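Local atomic coordinates of Xaa-Pro dipeptidase (Pyrococcus horikoshii, PDB entry 1WY2), a protein that probably hydrolyses Xaa-Pro dipeptides with a nonpolar N-terminal residue, using two metal ions per subunit, and acts as a homodimer. Residues Ser222-Thr227 with Arg342-Glu347; Ala149-Ile154 with Val209-Gly214. One frame throughout, in Å; residues are numbered along the deposited sequence.

Contact 1 of 2, residues Ser222-Thr227 with Arg342-Glu347. With ZN (zinc ion), chain D; ZN (zinc ion), chain E.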
ATOM      1  N   SER A 222      -3.940  14.401   0.536  1.00 16.83           N
ATOM      2  CA  SER A 222      -4.763  15.304   1.337  1.00 15.71           C
ATOM      3  C   SER A 222      -5.297  14.447   2.486  1.00 15.05           C
ATOM      4  O   SER A 222      -5.312  13.217   2.396  1.00 14.95           O
ATOM      5  CB  SER A 222      -5.918  15.884   0.512  1.00 16.31           C
ATOM      6  OG  SER A 222      -6.690  14.860  -0.085  1.00 18.68           O
ATOM      7  N   ASP A 223      -5.739  15.085   3.559  1.00 15.47           N
ATOM      8  CA  ASP A 223      -6.210  14.344   4.723  1.00 14.87           C
ATOM      9  C   ASP A 223      -7.168  15.234   5.503  1.00 14.72           C
ATOM     10  O   ASP A 223      -6.828  16.366   5.844  1.00 16.01           O
ATOM     11  CB  ASP A 223      -4.990  13.979   5.580  1.00 14.18           C
ATOM     12  CG  ASP A 223      -5.276  12.907   6.605  1.00 16.19           C
ATOM     13  OD1 ASP A 223      -6.447  12.505   6.770  1.00 15.59           O
ATOM     14  OD2 ASP A 223      -4.299  12.472   7.248  1.00 16.01           O
ATOM     15  N   ILE A 224      -8.363  14.724   5.781  1.00 14.50           N
ATOM     16  CA  ILE A 224      -9.356  15.504   6.508  1.00 14.19           C
ATOM     17  C   ILE A 224     -10.274  14.611   7.343  1.00 13.63           C
ATOM     18  O   ILE A 224     -10.565  13.484   6.958  1.00 15.13           O
ATOM     19  CB  ILE A 224     -10.222  16.332   5.513  1.00 15.03           C
ATOM     20  CG1 ILE A 224     -11.186  17.246   6.268  1.00 17.21           C
ATOM     21  CG2 ILE A 224     -11.012  15.396   4.602  1.00 15.66           C
ATOM     22  CD1 ILE A 224     -12.060  18.110   5.352  1.00 18.51           C
ATOM     23  N   THR A 225     -10.697  15.112   8.501  1.00 13.39           N
ATOM     24  CA  THR A 225     -11.620  14.377   9.362  1.00 14.91           C
ATOM     25  C   THR A 225     -12.669  15.330   9.909  1.00 14.46           C
ATOM     26  O   THR A 225     -12.347  16.403  10.417  1.00 15.75           O
ATOM     27  CB  THR A 225     -10.946  13.730  10.604  1.00 15.32           C
ATOM     28  OG1 THR A 225      -9.924  12.813  10.200  1.00 16.18           O
ATOM     29  CG2 THR A 225     -11.989  12.958  11.419  1.00 16.01           C
ATOM     30  N   ARG A 226     -13.929  14.938   9.793  1.00 15.75           N
ATOM     31  CA  ARG A 226     -15.020  15.727  10.350  1.00 15.36           C
ATOM     32  C   ARG A 226     -15.899  14.738  11.097  1.00 15.23           C
ATOM     33  O   ARG A 226     -16.034  13.587  10.688  1.00 16.60           O
ATOM     34  CB  ARG A 226     -15.837  16.417   9.253  1.00 13.80           C
ATOM     35  CG  ARG A 226     -15.116  17.570   8.569  1.00 14.78           C
ATOM     36  CD  ARG A 226     -14.910  18.754   9.512  1.00 15.26           C
ATOM     37  NE  ARG A 226     -14.196  19.841   8.846  1.00 17.64           N
ATOM     38  CZ  ARG A 226     -12.873  19.910   8.738  1.00 18.87           C
ATOM     39  NH1 ARG A 226     -12.103  18.959   9.265  1.00 17.92           N
ATOM     40  NH2 ARG A 226     -12.319  20.915   8.076  1.00 17.44           N
ATOM     41  N   THR A 227     -16.478  15.177  12.203  1.00 15.37           N
ATOM     42  CA  THR A 227     -17.351  14.306  12.974  1.00 16.54           C
ATOM     43  C   THR A 227     -18.722  14.958  13.012  1.00 16.46           C
ATOM     44  O   THR A 227     -18.830  16.170  13.196  1.00 17.19           O
ATOM     45  CB  THR A 227     -16.835  14.117  14.417  1.00 16.81           C
ATOM     46  OG1 THR A 227     -15.560  13.462  14.388  1.00 17.89           O
ATOM     47  CG2 THR A 227     -17.812  13.271  15.234  1.00 19.50           C
ATOM     48  N   ARG A 342      -5.340  27.010   6.302  1.00 19.25           N
ATOM     49  CA  ARG A 342      -6.067  25.747   6.272  1.00 19.55           C
ATOM     50  C   ARG A 342      -6.277  25.346   4.812  1.00 19.78           C
ATOM     51  O   ARG A 342      -6.964  26.048   4.067  1.00 18.93           O
ATOM     52  CB  ARG A 342      -7.420  25.895   6.985  1.00 19.29           C
ATOM     53  CG  ARG A 342      -7.307  26.107   8.492  1.00 19.77           C
ATOM     54  CD  ARG A 342      -8.677  26.292   9.144  1.00 21.26           C
ATOM     55  NE  ARG A 342      -9.548  25.136   8.934  1.00 20.74           N
ATOM     56  CZ  ARG A 342     -10.781  25.217   8.443  1.00 22.98           C
ATOM     57  NH1 ARG A 342     -11.287  26.400   8.112  1.00 23.28           N
ATOM     58  NH2 ARG A 342     -11.507  24.121   8.282  1.00 22.51           N
ATOM     59  N   LEU A 343      -5.677  24.230   4.394  1.00 17.23           N
ATOM     60  CA  LEU A 343      -5.823  23.780   3.011  1.00 17.51           C
ATOM     61  C   LEU A 343      -7.165  23.077   2.845  1.00 18.26           C
ATOM     62  O   LEU A 343      -7.780  23.139   1.780  1.00 17.28           O
ATOM     63  CB  LEU A 343      -4.657  22.867   2.618  1.00 17.74           C
ATOM     64  CG  LEU A 343      -3.275  23.523   2.765  1.00 18.51           C
ATOM     65  CD1 LEU A 343      -2.204  22.568   2.256  1.00 20.34           C
ATOM     66  CD2 LEU A 343      -3.224  24.834   1.978  1.00 20.35           C
ATOM     67  N   THR A 344      -7.609  22.395   3.901  1.00 17.57           N
ATOM     68  CA  THR A 344      -8.920  21.758   3.900  1.00 18.03           C
ATOM     69  C   THR A 344      -9.794  22.864   4.485  1.00 19.43           C
ATOM     70  O   THR A 344      -9.457  23.439   5.521  1.00 21.14           O
ATOM     71  CB  THR A 344      -8.948  20.493   4.783  1.00 17.97           C
ATOM     72  OG1 THR A 344      -8.280  20.748   6.024  1.00 18.21           O
ATOM     73  CG2 THR A 344      -8.271  19.342   4.063  1.00 18.45           C
ATOM     74  N   LYS A 345     -10.905  23.171   3.826  1.00 18.56           N
ATOM     75  CA  LYS A 345     -11.747  24.283   4.263  1.00 20.87           C
ATOM     76  C   LYS A 345     -13.160  23.976   4.748  1.00 20.79           C
ATOM     77  O   LYS A 345     -13.908  24.891   5.093  1.00 21.59           O
ATOM     78  CB  LYS A 345     -11.810  25.305   3.125  1.00 23.10           C
ATOM     79  CG  LYS A 345     -10.432  25.684   2.592  1.00 26.98           C
ATOM     80  CD  LYS A 345     -10.508  26.462   1.288  1.00 28.70           C
ATOM     81  CE  LYS A 345      -9.113  26.704   0.719  1.00 31.32           C
ATOM     82  NZ  LYS A 345      -9.164  27.430  -0.587  1.00 34.35           N
ATOM     83  N   THR A 346     -13.534  22.705   4.777  1.00 20.59           N
ATOM     84  CA  THR A 346     -14.871  22.327   5.227  1.00 20.70           C
ATOM     85  C   THR A 346     -15.147  22.831   6.640  1.00 20.49           C
ATOM     86  O   THR A 346     -14.256  22.837   7.489  1.00 19.67           O
ATOM     87  CB  THR A 346     -15.049  20.797   5.209  1.00 21.22           C
ATOM     88  OG1 THR A 346     -14.960  20.323   3.860  1.00 21.58           O
ATOM     89  CG2 THR A 346     -16.402  20.408   5.788  1.00 22.82           C
ATOM     90  N   GLU A 347     -16.384  23.255   6.889  1.00 20.65           N
ATOM     91  CA  GLU A 347     -16.768  23.746   8.213  1.00 21.96           C
ATOM     92  C   GLU A 347     -16.434  22.700   9.272  1.00 21.77           C
ATOM     93  O   GLU A 347     -16.592  21.503   9.045  1.00 21.18           O
ATOM     94  CB  GLU A 347     -18.270  24.053   8.249  1.00 23.61           C
ATOM     95  CG  GLU A 347     -18.808  24.396   9.631  1.00 28.04           C
ATOM     96  CD  GLU A 347     -18.200  25.659  10.210  1.00 30.91           C
ATOM     97  OE1 GLU A 347     -17.738  25.620  11.370  1.00 32.99           O
ATOM     98  OE2 GLU A 347     -18.189  26.695   9.509  1.00 34.10           O
TER
HETATM   99 ZN    ZN D 405      -7.069  11.691   8.500  1.00 17.25          ZN
HETATM  100 ZN    ZN E 406      -4.126  12.425   9.368  1.00 18.14          ZN
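R226 meets the backbone of T346 and E347 with one edge of its guanidinium. A bend at chi2 lets NE and NH2 close side-on around T346 O: R226 NH2 donates to T346 O at 2.8 Å (N-H...O 159°), while R226 NE reaches the same oxygen at 3.3 Å. R226 NE also donates to E347 O at 2.9 Å, and NH1 turns back to T225 O. R342 NH2 is a third donor to T346 O, at 3.1 Å. The two guanidinium planes lie 34° apart, and D331 bridges both cations, which probably offsets their like charges. Strand 220-229 belongs to the curved sheet of the pita-bread fold of M24 peptidases, and 342-347 crosses one side of it. Two residues before R226 and on the same face of the strand, I224 runs fully extended past the oppositely directed T344; I224 CD1 lies 3.8 Å above the R226 guanidinium plane, offset toward the rim, and I224 CB touches T344 CG2 at 3.9 Å. D223, with CG anti to its backbone N (chi1 -164°), bridges the two zinc ions with OD1 at 2.0 Å and OD2 at 2.1 Å.

Contact 2 of 2, residues Ala149-Ile154 with Val209-Gly214. With ZN (zinc ion), chain D.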
ATOM      1  N   ALA A 149     -20.032  15.262   0.583  1.00 19.82           N
ATOM      2  CA  ALA A 149     -20.866  14.230  -0.017  1.00 19.34           C
ATOM      3  C   ALA A 149     -21.180  13.159   1.023  1.00 19.44           C
ATOM      4  O   ALA A 149     -22.287  12.624   1.054  1.00 19.71           O
ATOM      5  CB  ALA A 149     -20.162  13.604  -1.216  1.00 18.49           C
ATOM      6  N   ALA A 150     -20.207  12.853   1.879  1.00 17.34           N
ATOM      7  CA  ALA A 150     -20.403  11.843   2.917  1.00 18.94           C
ATOM      8  C   ALA A 150     -21.490  12.283   3.887  1.00 20.19           C
ATOM      9  O   ALA A 150     -22.361  11.500   4.262  1.00 21.45           O
ATOM     10  CB  ALA A 150     -19.101  11.605   3.676  1.00 18.61           C
ATOM     11  N   ILE A 151     -21.426  13.545   4.294  1.00 20.42           N
ATOM     12  CA  ILE A 151     -22.401  14.097   5.225  1.00 22.73           C
ATOM     13  C   ILE A 151     -23.813  13.994   4.658  1.00 25.84           C
ATOM     14  O   ILE A 151     -24.756  13.649   5.372  1.00 26.71           O
ATOM     15  CB  ILE A 151     -22.061  15.573   5.545  1.00 22.17           C
ATOM     16  CG1 ILE A 151     -20.746  15.630   6.330  1.00 23.67           C
ATOM     17  CG2 ILE A 151     -23.186  16.219   6.345  1.00 24.56           C
ATOM     18  CD1 ILE A 151     -20.244  17.042   6.601  1.00 24.20           C
ATOM     19  N   GLU A 152     -23.951  14.273   3.367  1.00 27.29           N
ATOM     20  CA  GLU A 152     -25.249  14.222   2.706  1.00 30.22           C
ATOM     21  C   GLU A 152     -25.747  12.785   2.551  1.00 30.74           C
ATOM     22  O   GLU A 152     -26.952  12.528   2.584  1.00 30.29           O
ATOM     23  CB  GLU A 152     -25.148  14.887   1.330  1.00 33.95           C
ATOM     24  CG  GLU A 152     -26.483  15.226   0.686  1.00 39.66           C
ATOM     25  CD  GLU A 152     -27.272  16.242   1.490  1.00 42.62           C
ATOM     26  OE1 GLU A 152     -26.667  17.235   1.952  1.00 45.42           O
ATOM     27  OE2 GLU A 152     -28.497  16.054   1.653  1.00 46.79           O
ATOM     28  N   GLU A 153     -24.815  11.850   2.392  1.00 29.46           N
ATOM     29  CA  GLU A 153     -25.150  10.442   2.208  1.00 29.67           C
ATOM     30  C   GLU A 153     -25.429   9.702   3.510  1.00 30.80           C
ATOM     31  O   GLU A 153     -26.139   8.695   3.521  1.00 32.79           O
ATOM     32  CB  GLU A 153     -24.017   9.735   1.466  1.00 31.96           C
ATOM     33  CG  GLU A 153     -24.281   8.267   1.179  1.00 34.61           C
ATOM     34  CD  GLU A 153     -25.487   8.058   0.285  1.00 37.85           C
ATOM     35  OE1 GLU A 153     -25.538   8.681  -0.794  1.00 38.52           O
ATOM     36  OE2 GLU A 153     -26.380   7.267   0.661  1.00 40.02           O
ATOM     37  N   ILE A 154     -24.870  10.200   4.604  1.00 28.65           N
ATOM     38  CA  ILE A 154     -25.054   9.561   5.897  1.00 26.70           C
ATOM     39  C   ILE A 154     -26.432   9.808   6.501  1.00 28.27           C
ATOM     40  O   ILE A 154     -26.828  10.948   6.750  1.00 29.23           O
ATOM     41  CB  ILE A 154     -23.961  10.022   6.885  1.00 26.04           C
ATOM     42  CG1 ILE A 154     -22.617   9.418   6.467  1.00 22.26           C
ATOM     43  CG2 ILE A 154     -24.325   9.616   8.307  1.00 25.32           C
ATOM     44  CD1 ILE A 154     -21.426   9.976   7.211  1.00 24.06           C
ATOM     45  N   VAL A 209     -20.521  10.060  14.088  1.00 16.97           N
ATOM     46  CA  VAL A 209     -19.908   9.443  12.918  1.00 16.76           C
ATOM     47  C   VAL A 209     -18.639  10.200  12.561  1.00 17.59           C
ATOM     48  O   VAL A 209     -18.681  11.395  12.259  1.00 18.11           O
ATOM     49  CB  VAL A 209     -20.849   9.457  11.689  1.00 18.05           C
ATOM     50  CG1 VAL A 209     -20.228   8.635  10.553  1.00 17.78           C
ATOM     51  CG2 VAL A 209     -22.217   8.897  12.067  1.00 18.39           C
ATOM     52  N   VAL A 210     -17.510   9.503  12.625  1.00 16.71           N
ATOM     53  CA  VAL A 210     -16.225  10.099  12.290  1.00 16.36           C
ATOM     54  C   VAL A 210     -15.956   9.782  10.822  1.00 16.51           C
ATOM     55  O   VAL A 210     -16.048   8.626  10.404  1.00 18.07           O
ATOM     56  CB  VAL A 210     -15.089   9.515  13.168  1.00 16.63           C
ATOM     57  CG1 VAL A 210     -13.740  10.107  12.752  1.00 17.11           C
ATOM     58  CG2 VAL A 210     -15.361   9.817  14.635  1.00 18.16           C
ATOM     59  N   ILE A 211     -15.643  10.819  10.051  1.00 15.32           N
ATOM     60  CA  ILE A 211     -15.365  10.693   8.621  1.00 16.20           C
ATOM     61  C   ILE A 211     -13.934  11.162   8.373  1.00 15.62           C
ATOM     62  O   ILE A 211     -13.651  12.357   8.426  1.00 15.81           O
ATOM     63  CB  ILE A 211     -16.332  11.581   7.804  1.00 16.80           C
ATOM     64  CG1 ILE A 211     -17.781  11.249   8.178  1.00 18.08           C
ATOM     65  CG2 ILE A 211     -16.107  11.371   6.308  1.00 18.16           C
ATOM     66  CD1 ILE A 211     -18.782  12.317   7.765  1.00 19.39           C
ATOM     67  N   ASP A 212     -13.035  10.218   8.110  1.00 16.16           N
ATOM     68  CA  ASP A 212     -11.625  10.524   7.867  1.00 15.23           C
ATOM     69  C   ASP A 212     -11.286   9.967   6.485  1.00 15.52           C
ATOM     70  O   ASP A 212     -11.351   8.759   6.257  1.00 15.67           O
ATOM     71  CB  ASP A 212     -10.758   9.855   8.945  1.00 15.48           C
ATOM     72  CG  ASP A 212      -9.327  10.371   8.973  1.00 15.58           C
ATOM     73  OD1 ASP A 212      -8.847  10.928   7.962  1.00 15.23           O
ATOM     74  OD2 ASP A 212      -8.668  10.197  10.021  1.00 17.88           O
ATOM     75  N   LEU A 213     -10.933  10.852   5.561  1.00 13.93           N
ATOM     76  CA  LEU A 213     -10.624  10.431   4.204  1.00 14.63           C
ATOM     77  C   LEU A 213      -9.611  11.362   3.565  1.00 14.12           C
ATOM     78  O   LEU A 213      -9.239  12.392   4.136  1.00 14.19           O
ATOM     79  CB  LEU A 213     -11.920  10.397   3.372  1.00 14.12           C
ATOM     80  CG  LEU A 213     -12.732  11.696   3.260  1.00 16.53           C
ATOM     81  CD1 LEU A 213     -12.132  12.592   2.187  1.00 17.11           C
ATOM     82  CD2 LEU A 213     -14.185  11.374   2.912  1.00 17.49           C
ATOM     83  N   GLY A 214      -9.157  10.997   2.374  1.00 14.84           N
ATOM     84  CA  GLY A 214      -8.193  11.830   1.686  1.00 15.19           C
ATOM     85  C   GLY A 214      -8.072  11.401   0.242  1.00 15.62           C
ATOM     86  O   GLY A 214      -8.441  10.286  -0.115  1.00 16.08           O
TER
HETATM   87 ZN    ZN D 405      -7.069  11.691   8.500  1.00 17.25          ZN
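I154 and I211 reach toward each other tip to tip, their CD1 methyls 3.6 Å apart, where the end of helix 130-153 lies over strand 208-217. This is the tight part of the contact. I154 CD1 also lies 3.8 Å from V209 CG1, the two side chains sliding past each other in opposite senses, so one methyl sits against two alternate residues of the strand. I211 keeps CG1 anti to its carbonyl carbon (chi1 -54°), which sends CD1 toward I154 while CG2 meets A150 CB at 4.0 Å. I154 is the first residue to leave helical geometry, yet its N still bonds to A150 O. The packing is looser at I151, which is partly exposed and crosses I211 at about a right angle, CG1 to CD1 4.1 Å; L350 also touches it. Helix against curved sheet is the construction of the pita-bread fold, and V163 and V167 of helix 160-173 flank I154 and A150. With no hydrogen bond across it, the contact depends on shape and apolar burial, consistent with the polar and metal-binding chemistry being kept to the strand's other face, where D212 OD1 binds a zinc ion at 2.0 Å.

Contacts 1 and 2 illustrate how one sheet can hold a metal site on one face while the other packs against a helix and a C-terminal segment. Their centres lie 11 Å apart, and antiparallel strands 208-217 and 220-229 join them directly: R226 O lies 2.9 Å from I211 N and I224 N 3.0 Å from L213 O, both probable hydrogen bonds. I211 and R226, which carry much of the two contacts, are thus backbone partners. D212 and D223 share one zinc ion with E330; D223 reaches the second together with H287, E316 and E330. The enzyme's cofactor is cobalt; zinc occupies the two sites here. The I211 side chain stays about 9 Å from that of E330, behind the metal site.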